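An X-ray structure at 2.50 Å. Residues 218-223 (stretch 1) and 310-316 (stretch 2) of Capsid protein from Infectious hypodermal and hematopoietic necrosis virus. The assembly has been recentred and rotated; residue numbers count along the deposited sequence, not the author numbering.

Stretch 1, residues 218-223: RNWYGG
Stretch 2, residues 310-316: QYLHAPC

How are the two segments held in register? Y221 pairs with H313 in a short parallel bridge, their CA atoms 4.7 Å apart. H313 N donates to W220 O at 2.9 Å, and G222 N donates to H313 O at 3.1 Å, so H313 bonds through both its amide and its carbonyl to the residues flanking Y221. The backbone is extended, with phi/psi of -109/144 at W220, -120/147 at Y221 and -86/165 at H313. Just ahead, a water accepts from W220 N (2.7 Å) and donates to Y311 O (2.9 Å), linking backbones that do not bond directly there.

What sets the side chains on the face carrying Y221 and H313? Both are m rotamers, chi1 -64° and -75°, and Y221 CE1 packs 3.5 Å from H313 CB. With chi2 at 58°, H313 ND1 donates back to Y311 O at 2.9 Å, fixing the imidazole. N219, also m (chi1 -56°, chi2 -48°), lies over one face of that ring: its CB is 4.2 Å from the ring centroid in a CH-pi contact, and N219 OD1 is 3.5 Å from H313 CE1. N219 ND2 reaches Y221 OH at 3.3 Å, a hydrogen bond tying the tyrosine tip to its own segment.

What fills the other face? W220 (chi1 -76°, chi2 109°) meets L312, an m,t rotamer (-77°, -168°), with W220 CB 3.5 Å from L312 CD2. Y311 takes p (60°, chi2 79°), bringing its CE1 4.3 Å from W220 CD1.

How does the contact finish? G222, at -113/177, places its CA 4.1 Å from L312 CD1; a CB here would lie only 3.1 Å from that methyl. P315, C-gamma endo, sets its CD 3.6 Å from G222 O and 4.2 Å from Y221 CD1.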

# COMPACT_ATOMS: atom_id res chain seq x y z
N ARG A 218 -59.59 34.89 -52.71
CA ARG A 218 -59.59 33.69 -53.55
C ARG A 218 -59.82 33.99 -55.03
O ARG A 218 -59.40 33.22 -55.89
CB ARG A 218 -60.65 32.70 -53.06
CG ARG A 218 -62.07 32.94 -53.57
CD ARG A 218 -63.04 32.08 -52.78
NE ARG A 218 -63.05 32.50 -51.38
CZ ARG A 218 -63.29 31.69 -50.35
NH1 ARG A 218 -63.53 30.40 -50.55
NH2 ARG A 218 -63.27 32.18 -49.12
N ASN A 219 -60.47 35.12 -55.33
CA ASN A 219 -60.74 35.48 -56.72
C ASN A 219 -60.13 36.81 -57.15
O ASN A 219 -59.63 37.58 -56.33
CB ASN A 219 -62.24 35.60 -56.97
CG ASN A 219 -63.00 34.35 -56.61
OD1 ASN A 219 -62.62 33.25 -56.99
ND2 ASN A 219 -64.09 34.52 -55.88
N TRP A 220 -60.18 37.05 -58.45
CA TRP A 220 -59.74 38.31 -59.05
C TRP A 220 -61.08 38.92 -59.47
O TRP A 220 -61.99 38.19 -59.88
CB TRP A 220 -58.87 38.08 -60.29
CG TRP A 220 -57.46 37.65 -59.99
CD1 TRP A 220 -56.92 36.41 -60.20
CD2 TRP A 220 -56.42 38.46 -59.43
NE1 TRP A 220 -55.60 36.40 -59.81
CE2 TRP A 220 -55.27 37.64 -59.33
CE3 TRP A 220 -56.34 39.79 -59.00
CZ2 TRP A 220 -54.05 38.10 -58.81
CZ3 TRP A 220 -55.13 40.26 -58.49
CH2 TRP A 220 -54.00 39.41 -58.40
N TYR A 221 -61.21 40.23 -59.36
CA TYR A 221 -62.45 40.90 -59.73
C TYR A 221 -62.21 41.90 -60.85
O TYR A 221 -61.13 42.49 -60.93
CB TYR A 221 -63.04 41.60 -58.49
CG TYR A 221 -63.42 40.60 -57.42
CD1 TYR A 221 -64.70 40.07 -57.36
CD2 TYR A 221 -62.46 40.11 -56.53
CE1 TYR A 221 -65.03 39.06 -56.45
CE2 TYR A 221 -62.77 39.09 -55.61
CZ TYR A 221 -64.06 38.57 -55.58
OH TYR A 221 -64.37 37.55 -54.72
N GLY A 222 -63.20 42.07 -61.71
CA GLY A 222 -63.05 43.00 -62.82
C GLY A 222 -63.95 44.22 -62.75
O GLY A 222 -64.75 44.36 -61.82
N GLY A 223 -63.79 45.12 -63.72
CA GLY A 223 -64.61 46.32 -63.78
C GLY A 223 -64.03 47.51 -63.05
O GLY A 223 -63.14 47.37 -62.20
N GLN A 310 -63.18 33.91 -67.91
CA GLN A 310 -63.51 32.66 -67.25
C GLN A 310 -63.35 32.68 -65.74
O GLN A 310 -63.93 31.85 -65.04
CB GLN A 310 -62.66 31.51 -67.80
CG GLN A 310 -62.99 31.08 -69.21
CD GLN A 310 -62.18 29.87 -69.63
OE1 GLN A 310 -62.22 28.83 -68.98
NE2 GLN A 310 -61.44 30.00 -70.72
N TYR A 311 -62.55 33.62 -65.23
CA TYR A 311 -62.34 33.66 -63.78
C TYR A 311 -62.53 35.01 -63.10
O TYR A 311 -62.56 35.07 -61.87
CB TYR A 311 -60.95 33.09 -63.45
CG TYR A 311 -59.81 33.84 -64.09
CD1 TYR A 311 -59.35 35.04 -63.56
CD2 TYR A 311 -59.20 33.36 -65.25
CE1 TYR A 311 -58.31 35.75 -64.17
CE2 TYR A 311 -58.17 34.06 -65.87
CZ TYR A 311 -57.72 35.25 -65.32
OH TYR A 311 -56.70 35.95 -65.93
N LEU A 312 -62.66 36.09 -63.86
CA LEU A 312 -62.88 37.38 -63.23
C LEU A 312 -64.30 37.47 -62.69
O LEU A 312 -65.27 37.42 -63.45
CB LEU A 312 -62.66 38.54 -64.20
CG LEU A 312 -61.21 38.92 -64.52
CD1 LEU A 312 -61.21 40.25 -65.27
CD2 LEU A 312 -60.40 39.05 -63.24
N HIS A 313 -64.43 37.58 -61.38
CA HIS A 313 -65.74 37.68 -60.76
C HIS A 313 -66.18 39.14 -60.74
O HIS A 313 -65.38 40.05 -60.96
CB HIS A 313 -65.69 37.14 -59.33
CG HIS A 313 -65.65 35.64 -59.26
ND1 HIS A 313 -64.66 34.90 -59.85
CD2 HIS A 313 -66.48 34.76 -58.65
CE1 HIS A 313 -64.88 33.61 -59.62
NE2 HIS A 313 -65.98 33.50 -58.90
N ALA A 314 -67.47 39.35 -60.50
CA ALA A 314 -68.00 40.71 -60.44
C ALA A 314 -68.27 41.01 -58.97
O ALA A 314 -68.95 40.25 -58.28
CB ALA A 314 -69.28 40.81 -61.25
N PRO A 315 -67.73 42.13 -58.48
CA PRO A 315 -67.94 42.50 -57.08
C PRO A 315 -69.38 42.89 -56.78
O PRO A 315 -70.14 43.25 -57.68
CB PRO A 315 -66.98 43.67 -56.89
CG PRO A 315 -67.00 44.32 -58.25
CD PRO A 315 -66.89 43.12 -59.17
N CYS A 316 -69.74 42.81 -55.51
CA CYS A 316 -71.07 43.18 -55.08
C CYS A 316 -71.14 44.71 -55.08
O CYS A 316 -70.15 45.38 -54.79
CB CYS A 316 -71.31 42.66 -53.66
SG CYS A 316 -72.98 42.88 -53.02
O HOH W 1 -60.40 34.85 -59.92